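Local coordinates for protein amidase, hydantoinase/carbamoylase family (Paraburkholderia phymatum, PDB 6C0D) that probably hydrolyses N-carbamoyl-L-amino acids as a homodimeric, zinc-binding member of the peptidase M20 family, at residues Gln223-Gly228 with Lys287-Leu292; Val217-Phe222 with Gln293-Asn298; Arg20-Leu25 with Thr397-Ile402. All coordinates share one frame; numbering follows the deposited sequence. Where two conformers were deposited one is given.

Contacts 1 and 2 are successive lengths of one antiparallel ladder, joining strand 210-227 to strand 283-296; their centres lie about 19 Å apart, and F222 N meets L292 O at 2.9 Å where they join. Contact 1, farther from the middle of the chain, is partly buried and relies on backbone bonds, with apolar side chains on one face and mostly polar ones on the other. Contact 2 is buried and adds side-chain hydrogen bonds, aromatic packing and a CH-pi contact, with residues of the second subunit close by. Contact 3 lies on the opposite side of the chain's centre, in the zinc-bearing domain, where two helices meet through aliphatic side chains without a single hydrogen bond between the segments.

Contact 1. Residues Gln223-Gly228 with Lys287-Leu292; sequences QLRFIG and KAVLHL
L224 and L290 face each other as an antiparallel hydrogen-bonded pair: L224 N gives to L290 O at 3.0 Å, nearly straight at 170°, and L290 N returns a bond to L224 O. F226 and A288 repeat the exchange two residues along. F226 N lies 2.7 Å from A288 O, and A288 N answers toward F226 O at 3.1 Å. R225 with V289 between them, and Q223 with H291 and I227 with K287 beyond them, are non-hydrogen-bonded pairs. Here CA-H groups turn toward carbonyls that already accept an N-H, as V289 CA does to L224 O at 3.3 Å.

Strand alternation sorts the side chains by character. L224, F226, A288 and L290 share the buried face, all of them apolar. L290 CD1 rests on L224 CB at 4.0 Å, while small A288 sets only its CB beside F226 CB and places its carbonyl oxygen at the edge of the phenyl ring. The other face bears Q223, R225, I227, K287, V289 and H291, mostly polar, with V289 and I227 among them, as suits a partly exposed surface. On it Q223 lies side by side with H291. With CG anti to its own carbonyl carbon (chi1 -72°), Q223 carries that methylene over a face of the imidazole, 4.2 Å from the ring centroid in a CH-pi contact. The amide and imidazole planes are 10° apart. The H291 ring also meets that of F281 of the second subunit.

Around this ladder, strand 323-328 pairs with the outer edge of 223-228, and strand 268-277 lines 287-292. Helix 244-262 packs on the apolar face through L248, F251 and I252, while V313 of helix 299-317 reaches L224.

Contact 2. Residues Val217-Phe222 with Gln293-Asn298; sequences VGIREF and QFRDAN
R220 lays its CB over one face of the F294 ring, 3.7 Å from the centroid in a CH-pi contact, and CG lies just beyond the rim, 3.7 Å from F294 CE2. The chain then bends at chi2 (-66°), which turns CD away from the straight course, and the guanidinium finds its salt bridges outside the segments, with E334 and E306. F222 adds its CE2, 3.7 Å from F294 CE1, and F259 meets the F294 ring edge-to-face; L302 and W269 also touch the F294 side chain.

The two segments form an antiparallel ladder of the smaller domain through which many M20 enzymes dimerise. R220 and F294 exchange backbone bonds, as do G218 and D296, where G218 N reaches D296 O at 2.9 Å.

The opposite face is mainly polar. E221 and Q293 lie side by side with nearly coplanar end groups, and Q293 NE2 gives to E221 OE2 at 2.7 Å on its anti lone pair; S282 of the second subunit is another partner of that amide nitrogen. Q293 OE1 is gripped by R295 NE and R295 NH2, both 2.9 Å away, from the same face of the amide plane. I219 CD1 lies over a face of this guanidinium, 3.6 Å from R295 NH1. Outside the two segments, that nitrogen forms a salt bridge to a bound HEPES molecule, probably from the crystallisation liquor. V217 CG2 packs against R295 CB.

Contact 3. Residues Arg20-Leu25 with Thr397-Ile402; sequences RLLDDL and TAEQHI
L25 and I402 form the close part of a helix-helix contact in the catalytic domain of this M20 enzyme, where helix 18-30 meets the first turn of helix 399-419. I402 CG2 is the shared point: it lies 3.6 Å from L25 CD1, 4.2 Å from L22 CD2 and 4.3 Å from L21 CD2. Leucines at positions 21, 22 and 25 fall on the side of the helix turned toward the partner, and their branched ends gather on the CG2 methyl of I402, which is anti to the backbone N. Flexible apolar ends suit such a place, since they can fit against one another without any polar atom needing a partner, and no hydrogen bond joins the two segments. L99 also touches I402, while W98 and I106 pack on L25, closing this part inside the protein. The L25 side chain is about 12 Å from the zinc ion, which is held by H89, D100 and H196, so the packing lies near the metal site without entering its first shell.

On the solvent side the contact thins to one pair of side chains. E399, an exposed residue just after the N-cap A398, approaches only the end of L22, and its side chain crosses that leucine obliquely. A carboxylate suits this exposed edge because one oxygen can bind a charged partner while the rest of the group skims an apolar neighbour. E399 OE2 makes a salt bridge to K26 of helix 18-30, one residue past L25, whereas E399 OE1 rests 3.5 Å from L22 CD1.

Contact 1. Residues Gln223-Gly228 with Lys287-Leu292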
loop_
_atom_site.group_PDB
_atom_site.type_symbol
_atom_site.label_atom_id
_atom_site.label_comp_id
_atom_site.label_asym_id
_atom_site.label_seq_id
_atom_site.Cartn_x
_atom_site.Cartn_y
_atom_site.Cartn_z
ATOM N N GLN A 223 2.867 -2.735 -14.237
ATOM C CA GLN A 223 3.150 -1.857 -13.114
ATOM C C GLN A 223 3.331 -0.455 -13.658
ATOM O O GLN A 223 3.936 -0.253 -14.716
ATOM C CB GLN A 223 4.423 -2.254 -12.368
ATOM C CG GLN A 223 4.349 -3.500 -11.537
ATOM C CD GLN A 223 5.595 -3.663 -10.695
ATOM O OE1 GLN A 223 6.394 -2.731 -10.569
ATOM N NE2 GLN A 223 5.774 -4.842 -10.117
ATOM N N LEU A 224 2.811 0.516 -12.940
ATOM C CA LEU A 224 2.999 1.911 -13.297
ATOM C C LEU A 224 3.639 2.604 -12.107
ATOM O O LEU A 224 3.043 2.656 -11.020
ATOM C CB LEU A 224 1.668 2.549 -13.670
ATOM C CG LEU A 224 1.738 3.982 -14.164
ATOM C CD1 LEU A 224 2.583 4.098 -15.431
ATOM C CD2 LEU A 224 0.335 4.388 -14.426
ATOM N N ARG A 225 4.860 3.098 -12.303
ATOM C CA ARG A 225 5.644 3.753 -11.263
ATOM C C ARG A 225 5.600 5.259 -11.448
ATOM O O ARG A 225 5.612 5.751 -12.580
ATOM C CB ARG A 225 7.108 3.303 -11.301
ATOM C CG ARG A 225 7.359 1.852 -10.944
ATOM C CD ARG A 225 8.862 1.551 -11.002
ATOM N NE ARG A 225 9.156 0.151 -10.704
ATOM C CZ ARG A 225 10.261 -0.481 -11.089
ATOM N NH1 ARG A 225 11.176 0.158 -11.803
ATOM N NH2 ARG A 225 10.442 -1.759 -10.776
ATOM N N PHE A 226 5.588 5.984 -10.330
ATOM C CA PHE A 226 5.594 7.439 -10.312
ATOM C C PHE A 226 6.781 7.884 -9.483
ATOM O O PHE A 226 6.968 7.402 -8.362
ATOM C CB PHE A 226 4.278 7.979 -9.743
ATOM C CG PHE A 226 3.114 7.632 -10.605
ATOM C CD1 PHE A 226 2.492 6.393 -10.483
ATOM C CD2 PHE A 226 2.697 8.502 -11.599
ATOM C CE1 PHE A 226 1.430 6.034 -11.313
ATOM C CE2 PHE A 226 1.632 8.154 -12.442
ATOM C CZ PHE A 226 1.003 6.914 -12.296
ATOM N N ILE A 227 7.611 8.754 -10.055
ATOM C CA ILE A 227 8.841 9.178 -9.407
ATOM C C ILE A 227 8.733 10.669 -9.177
ATOM O O ILE A 227 8.789 11.459 -10.130
ATOM C CB ILE A 227 10.089 8.839 -10.230
ATOM C CG1 ILE A 227 10.209 7.319 -10.457
ATOM C CG2 ILE A 227 11.320 9.344 -9.505
ATOM C CD1 ILE A 227 9.448 6.811 -11.667
ATOM N N GLY A 228 8.576 11.053 -7.916
ATOM C CA GLY A 228 8.522 12.442 -7.537
ATOM C C GLY A 228 9.634 12.767 -6.556
ATOM O O GLY A 228 10.789 12.400 -6.788
ATOM N N LYS A 287 7.895 8.314 -4.152
ATOM C CA LYS A 287 7.664 7.268 -5.143
ATOM C C LYS A 287 6.329 6.603 -4.858
ATOM O O LYS A 287 5.870 6.568 -3.714
ATOM C CB LYS A 287 8.766 6.196 -5.141
ATOM C CG LYS A 287 10.151 6.711 -5.526
ATOM C CD LYS A 287 11.188 5.582 -5.500
ATOM C CE LYS A 287 12.577 6.100 -5.878
ATOM N NZ LYS A 287 13.640 5.055 -5.729
ATOM N N ALA A 288 5.722 6.052 -5.910
ATOM C CA ALA A 288 4.436 5.379 -5.799
ATOM C C ALA A 288 4.317 4.404 -6.964
ATOM O O ALA A 288 4.822 4.674 -8.060
ATOM C CB ALA A 288 3.277 6.374 -5.816
ATOM N N VAL A 289 3.630 3.286 -6.739
ATOM C CA VAL A 289 3.451 2.283 -7.787
ATOM C C VAL A 289 2.049 1.701 -7.682
ATOM O O VAL A 289 1.523 1.493 -6.581
ATOM C CB VAL A 289 4.532 1.177 -7.701
ATOM C CG1 VAL A 289 4.474 0.479 -6.357
ATOM C CG2 VAL A 289 4.367 0.154 -8.847
ATOM N N LEU A 290 1.423 1.476 -8.838
ATOM C CA LEU A 290 0.163 0.752 -8.867
ATOM C C LEU A 290 0.336 -0.475 -9.752
ATOM O O LEU A 290 1.189 -0.502 -10.644
ATOM C CB LEU A 290 -1.010 1.619 -9.374
ATOM C CG LEU A 290 -1.061 2.126 -10.833
ATOM C CD1 LEU A 290 -1.490 1.024 -11.851
ATOM C CD2 LEU A 290 -2.032 3.281 -10.923
ATOM N N HIS A 291 -0.480 -1.484 -9.492
ATOM C CA HIS A 291 -0.593 -2.651 -10.353
ATOM C C HIS A 291 -1.926 -2.578 -11.088
ATOM O O HIS A 291 -2.972 -2.352 -10.461
ATOM C CB HIS A 291 -0.493 -3.936 -9.528
ATOM C CG HIS A 291 0.821 -4.095 -8.827
ATOM N ND1 HIS A 291 1.267 -5.306 -8.341
ATOM C CD2 HIS A 291 1.786 -3.194 -8.530
ATOM C CE1 HIS A 291 2.458 -5.145 -7.790
ATOM N NE2 HIS A 291 2.795 -3.873 -7.893
ATOM N N LEU A 292 -1.883 -2.738 -12.414
ATOM C CA LEU A 292 -3.043 -2.607 -13.281
ATOM C C LEU A 292 -3.210 -3.893 -14.078
ATOM O O LEU A 292 -2.233 -4.416 -14.628
ATOM C CB LEU A 292 -2.887 -1.432 -14.257
ATOM C CG LEU A 292 -3.984 -1.250 -15.309
ATOM C CD1 LEU A 292 -5.265 -0.744 -14.625
ATOM C CD2 LEU A 292 -3.544 -0.285 -16.397
#

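Contact 2. Residues Val217-Phe222 with Gln293-Asn298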
loop_
_atom_site.group_PDB
_atom_site.type_symbol
_atom_site.label_atom_id
_atom_site.label_comp_id
_atom_site.label_asym_id
_atom_site.label_seq_id
_atom_site.Cartn_x
_atom_site.Cartn_y
_atom_site.Cartn_z
ATOM N N VAL A 217 -11.069 -14.553 -22.392
ATOM C CA VAL A 217 -10.557 -13.193 -22.599
ATOM C C VAL A 217 -9.034 -13.202 -22.612
ATOM O O VAL A 217 -8.384 -14.054 -21.993
ATOM C CB VAL A 217 -11.074 -12.224 -21.513
ATOM C CG1 VAL A 217 -12.607 -12.054 -21.613
ATOM C CG2 VAL A 217 -10.654 -12.731 -20.137
ATOM N N GLY A 218 -8.455 -12.264 -23.371
ATOM C CA GLY A 218 -7.044 -11.977 -23.232
ATOM C C GLY A 218 -6.782 -11.112 -22.006
ATOM O O GLY A 218 -7.708 -10.530 -21.436
ATOM N N ILE A 219 -5.514 -11.044 -21.596
ATOM C CA ILE A 219 -5.119 -10.374 -20.348
ATOM C C ILE A 219 -3.879 -9.514 -20.582
ATOM O O ILE A 219 -2.963 -9.911 -21.314
ATOM C CB ILE A 219 -4.842 -11.398 -19.222
ATOM C CG1 ILE A 219 -6.066 -12.322 -19.027
ATOM C CG2 ILE A 219 -4.548 -10.665 -17.888
ATOM C CD1 ILE A 219 -5.820 -13.529 -18.125
ATOM N N ARG A 220 -3.841 -8.336 -19.933
ATOM C CA ARG A 220 -2.628 -7.535 -19.829
ATOM C C ARG A 220 -2.425 -7.147 -18.372
ATOM O O ARG A 220 -3.397 -6.888 -17.652
ATOM C CB ARG A 220 -2.698 -6.263 -20.682
ATOM C CG ARG A 220 -2.654 -6.523 -22.174
ATOM C CD ARG A 220 -1.300 -7.105 -22.599
ATOM N NE ARG A 220 -1.214 -7.193 -24.058
ATOM C CZ ARG A 220 -1.763 -8.164 -24.792
ATOM N NH1 ARG A 220 -2.419 -9.177 -24.225
ATOM N NH2 ARG A 220 -1.642 -8.126 -26.107
ATOM N N GLU A 221 -1.160 -7.126 -17.947
ATOM C CA GLU A 221 -0.793 -6.658 -16.613
ATOM C C GLU A 221 0.371 -5.690 -16.729
ATOM O O GLU A 221 1.274 -5.897 -17.541
ATOM C CB GLU A 221 -0.426 -7.835 -15.706
ATOM C CG GLU A 221 -1.674 -8.657 -15.335
ATOM C CD GLU A 221 -1.361 -9.891 -14.525
ATOM O OE1 GLU A 221 -0.226 -10.403 -14.613
ATOM O OE2 GLU A 221 -2.253 -10.349 -13.797
ATOM N N PHE A 222 0.337 -4.629 -15.919
ATOM C CA PHE A 222 1.389 -3.624 -15.914
ATOM C C PHE A 222 1.634 -3.156 -14.492
ATOM O O PHE A 222 0.724 -3.164 -13.653
ATOM C CB PHE A 222 1.017 -2.395 -16.747
ATOM C CG PHE A 222 0.920 -2.665 -18.221
ATOM C CD1 PHE A 222 2.023 -2.484 -19.041
ATOM C CD2 PHE A 222 -0.283 -3.054 -18.789
ATOM C CE1 PHE A 222 1.940 -2.719 -20.402
ATOM C CE2 PHE A 222 -0.370 -3.312 -20.161
ATOM C CZ PHE A 222 0.744 -3.127 -20.963
ATOM N N GLN A 293 -4.436 -4.394 -14.138
ATOM C CA GLN A 293 -4.761 -5.536 -14.988
ATOM C C GLN A 293 -5.930 -5.135 -15.865
ATOM O O GLN A 293 -6.784 -4.364 -15.433
ATOM C CB GLN A 293 -5.145 -6.761 -14.149
ATOM C CG GLN A 293 -5.441 -8.025 -14.967
ATOM C CD GLN A 293 -5.903 -9.148 -14.058
ATOM O OE1 GLN A 293 -7.094 -9.306 -13.819
ATOM N NE2 GLN A 293 -4.951 -9.906 -13.514
ATOM N N PHE A 294 -5.978 -5.647 -17.097
ATOM C CA PHE A 294 -7.219 -5.501 -17.846
ATOM C C PHE A 294 -7.397 -6.699 -18.771
ATOM O O PHE A 294 -6.439 -7.399 -19.122
ATOM C CB PHE A 294 -7.318 -4.164 -18.615
ATOM C CG PHE A 294 -6.158 -3.854 -19.538
ATOM C CD1 PHE A 294 -5.060 -3.135 -19.069
ATOM C CD2 PHE A 294 -6.208 -4.199 -20.894
ATOM C CE1 PHE A 294 -4.005 -2.798 -19.924
ATOM C CE2 PHE A 294 -5.146 -3.862 -21.761
ATOM C CZ PHE A 294 -4.050 -3.160 -21.271
ATOM N N ARG A 295 -8.661 -6.958 -19.108
ATOM C CA ARG A 295 -9.031 -8.143 -19.881
ATOM C C ARG A 295 -10.142 -7.791 -20.848
ATOM O O ARG A 295 -11.005 -6.968 -20.541
ATOM C CB ARG A 295 -9.524 -9.300 -18.992
ATOM C CG ARG A 295 -8.614 -9.611 -17.802
ATOM C CD ARG A 295 -9.041 -10.907 -17.101
ATOM N NE ARG A 295 -8.404 -11.027 -15.786
ATOM C CZ ARG A 295 -8.167 -12.178 -15.167
ATOM N NH1 ARG A 295 -8.506 -13.326 -15.745
ATOM N NH2 ARG A 295 -7.567 -12.187 -13.979
ATOM N N ASP A 296 -10.133 -8.452 -22.009
ATOM C CA ASP A 296 -11.208 -8.266 -22.965
ATOM C C ASP A 296 -11.192 -9.436 -23.946
ATOM O O ASP A 296 -10.147 -10.031 -24.207
ATOM C CB ASP A 296 -11.069 -6.939 -23.713
ATOM C CG ASP A 296 -12.370 -6.507 -24.356
ATOM O OD1 ASP A 296 -13.279 -6.076 -23.604
ATOM O OD2 ASP A 296 -12.509 -6.633 -25.599
ATOM N N ALA A 297 -12.365 -9.747 -24.490
ATOM C CA ALA A 297 -12.462 -10.818 -25.484
ATOM C C ALA A 297 -12.086 -10.371 -26.888
ATOM O O ALA A 297 -11.882 -11.226 -27.765
ATOM C CB ALA A 297 -13.894 -11.362 -25.516
ATOM N N ASN A 298 -12.014 -9.059 -27.134
ATOM C CA ASN A 298 -11.817 -8.533 -28.477
ATOM C C ASN A 298 -10.360 -8.121 -28.658
ATOM O O ASN A 298 -9.905 -7.170 -27.992
ATOM C CB ASN A 298 -12.751 -7.343 -28.715
ATOM C CG ASN A 298 -12.727 -6.851 -30.161
ATOM O OD1 ASN A 298 -11.718 -6.363 -30.641
ATOM N ND2 ASN A 298 -13.855 -6.970 -30.849
#

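Contact 3. Residues Arg20-Leu25 with Thr397-Ile402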
loop_
_atom_site.group_PDB
_atom_site.type_symbol
_atom_site.label_atom_id
_atom_site.label_comp_id
_atom_site.label_asym_id
_atom_site.label_seq_id
_atom_site.Cartn_x
_atom_site.Cartn_y
_atom_site.Cartn_z
ATOM N N ARG A 20 -25.604 -40.943 -9.363
ATOM C CA ARG A 20 -24.224 -41.344 -9.617
ATOM C C ARG A 20 -23.324 -40.124 -9.806
ATOM O O ARG A 20 -22.192 -40.089 -9.306
ATOM C CB ARG A 20 -24.188 -42.250 -10.857
ATOM C CG ARG A 20 -22.830 -42.840 -11.214
ATOM C CD ARG A 20 -22.983 -43.879 -12.336
ATOM N NE ARG A 20 -23.500 -43.273 -13.568
ATOM C CZ ARG A 20 -23.904 -43.967 -14.632
ATOM N NH1 ARG A 20 -23.851 -45.295 -14.623
ATOM N NH2 ARG A 20 -24.353 -43.334 -15.712
ATOM N N LEU A 21 -23.809 -39.125 -10.548
ATOM C CA LEU A 21 -23.049 -37.891 -10.760
ATOM C C LEU A 21 -22.716 -37.203 -9.438
ATOM O O LEU A 21 -21.550 -36.895 -9.160
ATOM C CB LEU A 21 -23.851 -36.943 -11.643
ATOM C CG LEU A 21 -23.283 -35.535 -11.776
ATOM C CD1 LEU A 21 -22.048 -35.577 -12.682
ATOM C CD2 LEU A 21 -24.358 -34.600 -12.324
ATOM N N LEU A 22 -23.737 -36.937 -8.619
ATOM C CA LEU A 22 -23.514 -36.251 -7.347
ATOM C C LEU A 22 -22.661 -37.088 -6.398
ATOM O O LEU A 22 -21.831 -36.544 -5.657
ATOM C CB LEU A 22 -24.859 -35.895 -6.701
ATOM C CG LEU A 22 -25.541 -34.782 -7.503
ATOM C CD1 LEU A 22 -27.031 -34.666 -7.163
ATOM C CD2 LEU A 22 -24.822 -33.473 -7.257
ATOM N N ASP A 23 -22.860 -38.414 -6.384
ATOM C CA ASP A 23 -22.051 -39.273 -5.510
ATOM C C ASP A 23 -20.567 -39.136 -5.838
ATOM O O ASP A 23 -19.727 -39.032 -4.936
ATOM C CB ASP A 23 -22.472 -40.744 -5.637
ATOM C CG ASP A 23 -23.826 -41.052 -4.983
ATOM O OD1 ASP A 23 -24.423 -40.161 -4.330
ATOM O OD2 ASP A 23 -24.292 -42.209 -5.127
ATOM N N ASP A 24 -20.224 -39.154 -7.133
ATOM C CA ASP A 24 -18.821 -39.006 -7.530
ATOM C C ASP A 24 -18.283 -37.615 -7.187
ATOM O O ASP A 24 -17.136 -37.484 -6.747
ATOM C CB ASP A 24 -18.641 -39.273 -9.022
ATOM C CG ASP A 24 -18.568 -40.763 -9.359
ATOM O OD1 ASP A 24 -18.346 -41.593 -8.447
ATOM O OD2 ASP A 24 -18.715 -41.093 -10.547
ATOM N N LEU A 25 -19.081 -36.561 -7.395
ATOM C CA LEU A 25 -18.623 -35.227 -7.008
ATOM C C LEU A 25 -18.337 -35.156 -5.516
ATOM O O LEU A 25 -17.351 -34.537 -5.094
ATOM C CB LEU A 25 -19.650 -34.161 -7.397
ATOM C CG LEU A 25 -19.529 -33.720 -8.852
ATOM C CD1 LEU A 25 -20.710 -32.840 -9.175
ATOM C CD2 LEU A 25 -18.215 -32.974 -9.091
ATOM N N THR A 397 -22.905 -24.512 -5.729
ATOM C CA THR A 397 -23.917 -24.528 -6.784
ATOM C C THR A 397 -25.036 -25.465 -6.345
ATOM O O THR A 397 -24.754 -26.556 -5.841
ATOM C CB THR A 397 -23.316 -25.002 -8.113
ATOM O OG1 THR A 397 -22.247 -24.128 -8.511
ATOM C CG2 THR A 397 -24.381 -25.033 -9.195
ATOM N N ALA A 398 -26.297 -25.044 -6.512
ATOM C CA ALA A 398 -27.418 -25.903 -6.137
ATOM C C ALA A 398 -27.327 -27.242 -6.857
ATOM O O ALA A 398 -26.936 -27.295 -8.024
ATOM C CB ALA A 398 -28.749 -25.233 -6.475
ATOM N N GLU A 399 -27.695 -28.326 -6.160
ATOM C CA GLU A 399 -27.558 -29.650 -6.772
ATOM C C GLU A 399 -28.362 -29.757 -8.059
ATOM O O GLU A 399 -27.905 -30.358 -9.034
ATOM C CB GLU A 399 -27.985 -30.755 -5.801
ATOM C CG GLU A 399 -27.058 -30.882 -4.593
ATOM C CD GLU A 399 -27.142 -32.234 -3.886
ATOM O OE1 GLU A 399 -28.052 -33.041 -4.178
ATOM O OE2 GLU A 399 -26.274 -32.493 -3.034
ATOM N N GLN A 400 -29.571 -29.195 -8.093
ATOM C CA GLN A 400 -30.362 -29.268 -9.320
ATOM C C GLN A 400 -29.693 -28.524 -10.470
ATOM O O GLN A 400 -29.910 -28.860 -11.641
ATOM C CB GLN A 400 -31.771 -28.720 -9.070
ATOM C CG GLN A 400 -31.781 -27.315 -8.477
ATOM C CD GLN A 400 -33.158 -26.694 -8.486
ATOM O OE1 GLN A 400 -33.668 -26.320 -9.538
ATOM N NE2 GLN A 400 -33.774 -26.591 -7.310
ATOM N N HIS A 401 -28.881 -27.508 -10.175
ATOM C CA HIS A 401 -28.178 -26.840 -11.270
ATOM C C HIS A 401 -26.917 -27.597 -11.691
ATOM O O HIS A 401 -26.532 -27.549 -12.870
ATOM C CB HIS A 401 -27.850 -25.397 -10.875
ATOM C CG HIS A 401 -29.072 -24.586 -10.564
ATOM N ND1 HIS A 401 -29.038 -23.428 -9.813
ATOM C CD2 HIS A 401 -30.371 -24.785 -10.892
ATOM C CE1 HIS A 401 -30.268 -22.958 -9.679
ATOM N NE2 HIS A 401 -31.096 -23.755 -10.337
ATOM N N ILE A 402 -26.274 -28.300 -10.753
ATOM C CA ILE A 402 -25.192 -29.216 -11.139
ATOM C C ILE A 402 -25.725 -30.293 -12.084
ATOM O O ILE A 402 -25.104 -30.619 -13.105
ATOM C CB ILE A 402 -24.555 -29.846 -9.885
ATOM C CG1 ILE A 402 -23.939 -28.769 -8.988
ATOM C CG2 ILE A 402 -23.520 -30.931 -10.297
ATOM C CD1 ILE A 402 -23.514 -29.282 -7.592
#